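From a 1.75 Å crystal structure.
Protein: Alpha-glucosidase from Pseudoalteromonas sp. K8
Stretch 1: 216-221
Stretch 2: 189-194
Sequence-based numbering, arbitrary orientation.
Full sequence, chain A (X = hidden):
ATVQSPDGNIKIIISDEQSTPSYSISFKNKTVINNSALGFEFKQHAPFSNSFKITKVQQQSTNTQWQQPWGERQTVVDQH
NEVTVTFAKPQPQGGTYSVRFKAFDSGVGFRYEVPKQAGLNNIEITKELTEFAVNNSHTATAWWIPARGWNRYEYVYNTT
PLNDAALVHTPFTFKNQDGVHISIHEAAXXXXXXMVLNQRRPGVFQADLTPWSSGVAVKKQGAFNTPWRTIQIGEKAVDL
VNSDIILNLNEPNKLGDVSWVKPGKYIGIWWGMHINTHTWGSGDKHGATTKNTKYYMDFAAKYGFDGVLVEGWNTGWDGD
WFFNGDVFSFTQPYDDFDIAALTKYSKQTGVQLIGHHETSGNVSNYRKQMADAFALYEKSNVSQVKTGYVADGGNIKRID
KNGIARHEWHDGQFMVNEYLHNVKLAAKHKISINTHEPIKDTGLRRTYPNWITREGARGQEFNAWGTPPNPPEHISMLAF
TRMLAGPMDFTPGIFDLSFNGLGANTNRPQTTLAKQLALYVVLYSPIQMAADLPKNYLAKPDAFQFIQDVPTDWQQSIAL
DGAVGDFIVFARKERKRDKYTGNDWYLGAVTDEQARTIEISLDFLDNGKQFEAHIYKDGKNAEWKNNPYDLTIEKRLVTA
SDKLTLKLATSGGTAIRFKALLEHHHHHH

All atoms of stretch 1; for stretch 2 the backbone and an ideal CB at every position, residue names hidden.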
ATOM      1  N   VAL A 216      20.519  13.311  12.112  1.00 16.58           N
ATOM      2  CA  VAL A 216      20.037  12.330  13.081  1.00 15.12           C
ATOM      3  C   VAL A 216      18.793  11.648  12.528  1.00 14.10           C
ATOM      4  O   VAL A 216      18.126  12.152  11.618  1.00 14.63           O
ATOM      5  CB  VAL A 216      19.764  12.958  14.460  1.00 16.74           C
ATOM      6  CG1 VAL A 216      21.006  13.700  14.970  1.00 17.94           C
ATOM      7  CG2 VAL A 216      18.536  13.868  14.425  1.00 13.03           C
ATOM      8  N   ALA A 217      18.488  10.470  13.078  1.00 14.19           N
ATOM      9  CA  ALA A 217      17.352   9.696  12.589  1.00 13.52           C
ATOM     10  C   ALA A 217      16.062  10.016  13.344  1.00 16.17           C
ATOM     11  O   ALA A 217      15.047  10.352  12.724  1.00 15.01           O
ATOM     12  CB  ALA A 217      17.661   8.198  12.669  1.00 12.52           C
ATOM     13  N   VAL A 218      16.067   9.888  14.674  1.00 12.24           N
ATOM     14  CA  VAL A 218      14.829   9.984  15.450  1.00 11.87           C
ATOM     15  C   VAL A 218      15.063  10.840  16.681  1.00 15.01           C
ATOM     16  O   VAL A 218      15.985  10.574  17.460  1.00 15.85           O
ATOM     17  CB  VAL A 218      14.294   8.607  15.888  1.00 12.35           C
ATOM     18  CG1 VAL A 218      12.952   8.782  16.621  1.00 13.49           C
ATOM     19  CG2 VAL A 218      14.155   7.664  14.697  1.00 10.99           C
ATOM     20  N   LYS A 219      14.203  11.833  16.882  1.00 12.95           N
ATOM     21  CA  LYS A 219      14.220  12.668  18.073  1.00 14.10           C
ATOM     22  C   LYS A 219      13.157  12.175  19.050  1.00 16.35           C
ATOM     23  O   LYS A 219      11.983  12.053  18.683  1.00 17.25           O
ATOM     24  CB  LYS A 219      13.967  14.127  17.695  1.00 15.53           C
ATOM     25  CG  LYS A 219      14.941  14.671  16.652  1.00 15.90           C
ATOM     26  CD  LYS A 219      14.505  16.039  16.123  1.00 19.48           C
ATOM     27  CE  LYS A 219      15.491  16.584  15.102  1.00 20.01           C
ATOM     28  NZ  LYS A 219      15.033  17.876  14.518  1.00 25.52           N
ATOM     29  N   LYS A 220      13.568  11.881  20.283  1.00 14.16           N
ATOM     30  CA  LYS A 220      12.651  11.464  21.332  1.00 14.65           C
ATOM     31  C   LYS A 220      12.973  12.217  22.617  1.00 20.22           C
ATOM     32  O   LYS A 220      14.090  12.699  22.825  1.00 20.16           O
ATOM     33  CB  LYS A 220      12.726   9.948  21.600  1.00 14.01           C
ATOM     34  CG  LYS A 220      12.272   9.067  20.440  1.00 16.90           C
ATOM     35  CD  LYS A 220      10.751   9.106  20.265  1.00 14.37           C
ATOM     36  CE  LYS A 220      10.293   8.027  19.295  1.00 13.70           C
ATOM     37  NZ  LYS A 220       8.806   7.977  19.195  1.00 14.59           N
ATOM     38  N   GLN A 221      11.981  12.315  23.489  1.00 20.20           N
ATOM     39  CA  GLN A 221      12.190  12.840  24.830  1.00 22.00           C
ATOM     40  C   GLN A 221      11.792  11.755  25.820  1.00 25.34           C
ATOM     41  O   GLN A 221      10.606  11.430  25.950  1.00 30.36           O
ATOM     42  CB  GLN A 221      11.388  14.114  25.051  1.00 30.39           C
ATOM     43  CG  GLN A 221      11.643  14.740  26.396  1.00 46.89           C
ATOM     44  CD  GLN A 221      10.862  16.018  26.575  1.00 62.41           C
ATOM     45  OE1 GLN A 221       9.665  15.991  26.888  1.00 69.52           O
ATOM     46  NE2 GLN A 221      11.528  17.154  26.365  1.00 66.00           N
ATOM     47  N   UNK A 189       4.114   2.724  12.059  1.00 11.73           N
ATOM     48  CA  UNK A 189       5.216   3.684  11.953  1.00 11.64           C
ATOM     49  C   UNK A 189       4.694   5.049  12.385  1.00 11.97           C
ATOM     50  O   UNK A 189       4.076   5.771  11.597  1.00 11.47           O
ATOM     51  CB  UNK A 189       5.782   3.735  10.532  1.00 11.64           C
ATOM     52  N   UNK A 190       4.927   5.386  13.656  1.00 11.23           N
ATOM     53  CA  UNK A 190       4.390   6.578  14.305  1.00 12.18           C
ATOM     54  C   UNK A 190       5.527   7.288  15.025  1.00 14.58           C
ATOM     55  O   UNK A 190       6.228   6.667  15.832  1.00 15.03           O
ATOM     56  CB  UNK A 190       3.262   6.223  15.276  1.00 12.18           C
ATOM     57  N   UNK A 191       5.702   8.582  14.745  1.00 12.94           N
ATOM     58  CA  UNK A 191       6.717   9.413  15.407  1.00 13.18           C
ATOM     59  C   UNK A 191       8.100   8.758  15.375  1.00 13.93           C
ATOM     60  O   UNK A 191       8.808   8.684  16.382  1.00 13.86           O
ATOM     61  CB  UNK A 191       6.309   9.686  16.856  1.00 13.18           C
ATOM     62  N   UNK A 192       8.489   8.286  14.196  1.00 12.70           N
ATOM     63  CA  UNK A 192       9.743   7.571  14.043  1.00 12.38           C
ATOM     64  C   UNK A 192      10.120   7.638  12.573  1.00 12.44           C
ATOM     65  O   UNK A 192       9.299   7.996  11.724  1.00 11.48           O
ATOM     66  CB  UNK A 192       9.636   6.125  14.532  1.00 12.38           C
ATOM     67  N   UNK A 193      11.375   7.317  12.284  1.00 11.09           N
ATOM     68  CA  UNK A 193      11.878   7.319  10.916  1.00 12.09           C
ATOM     69  C   UNK A 193      11.634   5.962  10.267  1.00 12.74           C
ATOM     70  O   UNK A 193      11.772   4.922  10.917  1.00 11.97           O
ATOM     71  CB  UNK A 193      13.368   7.667  10.888  1.00 12.09           C
ATOM     72  N   UNK A 194      11.285   5.970   8.979  1.00 10.61           N
ATOM     73  CA  UNK A 194      11.078   4.708   8.278  1.00  9.82           C
ATOM     74  C   UNK A 194      12.371   3.905   8.221  1.00 12.71           C
ATOM     75  O   UNK A 194      13.472   4.456   8.156  1.00 12.51           O
ATOM     76  CB  UNK A 194      10.548   4.960   6.865  1.00  9.82           C
TER

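Position 189 lies beyond the reach of stretch 1: nothing of that stretch comes within 5.5 Å of its ideal CB, so the visible atoms leave the choice open. The deposited residue is Leu189, whose side chain makes no contact here.

At position 190 the CA-to-CB bond points away from stretch 1, and the extended backbone angles (-132/127) would suit a beta-branched residue without demanding one. It is Val190, and its backbone does the work: a water accepts a hydrogen bond from Lys220 NZ (2.9 Å to the water oxygen) and donates one to Val190 O (3.2 Å).

Position 191 is more telling. Its phi/psi of 51/48 is left-handed, a region favourable to glycine and, among residues with a CB, most readily adopted by asparagine and aspartate. CA-to-CB points sideways, yet the ideal CB lies 3.8 Å from Lys220 NZ, so a short side chain ending in an acceptor could meet the ammonium group. Asparagine or aspartate would serve; the positive charge favours the acid. The residue is Asp191. Lys220 NZ donates to Asp191 OD2 at 3.0 Å, a hydrogen bond within a salt bridge, and to Asp191 O at 2.9 Å, so the ammonium group is held by both side chain and backbone. A second water donates to Asp191 OD2 (2.7 Å) and weakly to Lys219 O (3.4 Å).

At position 192 CA-to-CB again points sideways, with Val218 CG1 4.7 Å from the ideal CB and Lys220 NZ at 5.1 Å. The methyls of Val218 and the aliphatic part of Lys220 offer an apolar surface, which a leucine, a methionine or an aromatic ring could cover. With chi1 at -155° (t), the ring of Tyr192 comes nearer to stretch 1. Val218 CG2 sits over one face in a CH-pi contact, 3.7 Å from the ring centroid and 5° off the normal, while Val218 CG1 packs 3.6 Å from Tyr192 CD1. Lys220 CE lies at the ring edge, 4.0 Å from Tyr192 CD1. The hydroxyl is hydrogen-bonded elsewhere in the structure.

Position 193 points its CB toward stretch 1, and the ideal CB already makes close contacts, 3.7 Å from Ala217 O and 3.9 Å from Val218 CG2, with Ala217 CB more nearly ahead at 4.7 Å. A small residue such as alanine or serine suits the place, though stretch 1 alone does not rule out something larger turned away from Val218. Ala193 contributes a single methyl, which packs against Val218 CG2 at 3.9 Å from its CB.

Position 194 is again out of reach, leaving its identity undetermined by stretch 1; it is Ala194.

Stretch 2 189-194: LVDYAA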
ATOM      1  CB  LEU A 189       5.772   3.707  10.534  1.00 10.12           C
ATOM      2  CG  LEU A 189       6.845   4.749  10.224  1.00 10.26           C
ATOM      3  CD1 LEU A 189       8.046   4.636  11.170  1.00 10.66           C
ATOM      4  CD2 LEU A 189       7.288   4.597   8.766  1.00  9.79           C
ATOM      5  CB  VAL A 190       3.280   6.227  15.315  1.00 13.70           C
ATOM      6  CG1 VAL A 190       2.777   7.491  16.013  1.00 14.57           C
ATOM      7  CG2 VAL A 190       2.141   5.496  14.625  1.00 14.52           C
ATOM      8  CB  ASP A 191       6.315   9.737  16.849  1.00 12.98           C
ATOM      9  CG  ASP A 191       7.236  10.768  17.485  1.00 19.68           C
ATOM     10  OD1 ASP A 191       7.690  11.671  16.745  1.00 17.56           O
ATOM     11  OD2 ASP A 191       7.528  10.667  18.702  1.00 17.80           O
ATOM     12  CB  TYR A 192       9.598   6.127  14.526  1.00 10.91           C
ATOM     13  CG  TYR A 192      10.864   5.420  14.980  1.00 12.16           C
ATOM     14  CD1 TYR A 192      11.322   5.539  16.296  1.00 11.97           C
ATOM     15  CD2 TYR A 192      11.567   4.580  14.109  1.00 12.44           C
ATOM     16  CE1 TYR A 192      12.463   4.864  16.722  1.00 11.61           C
ATOM     17  CE2 TYR A 192      12.708   3.894  14.529  1.00 12.21           C
ATOM     18  CZ  TYR A 192      13.147   4.046  15.835  1.00 11.57           C
ATOM     19  OH  TYR A 192      14.268   3.367  16.251  1.00 12.34           O
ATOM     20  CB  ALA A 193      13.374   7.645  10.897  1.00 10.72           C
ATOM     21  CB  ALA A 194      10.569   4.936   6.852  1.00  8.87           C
TER
HETATM   22  O   HOH W   1       8.295   5.461  17.917  1.00 18.94           O
HETATM   23  O   HOH W   2       8.934  12.581  20.013  1.00 31.36           O
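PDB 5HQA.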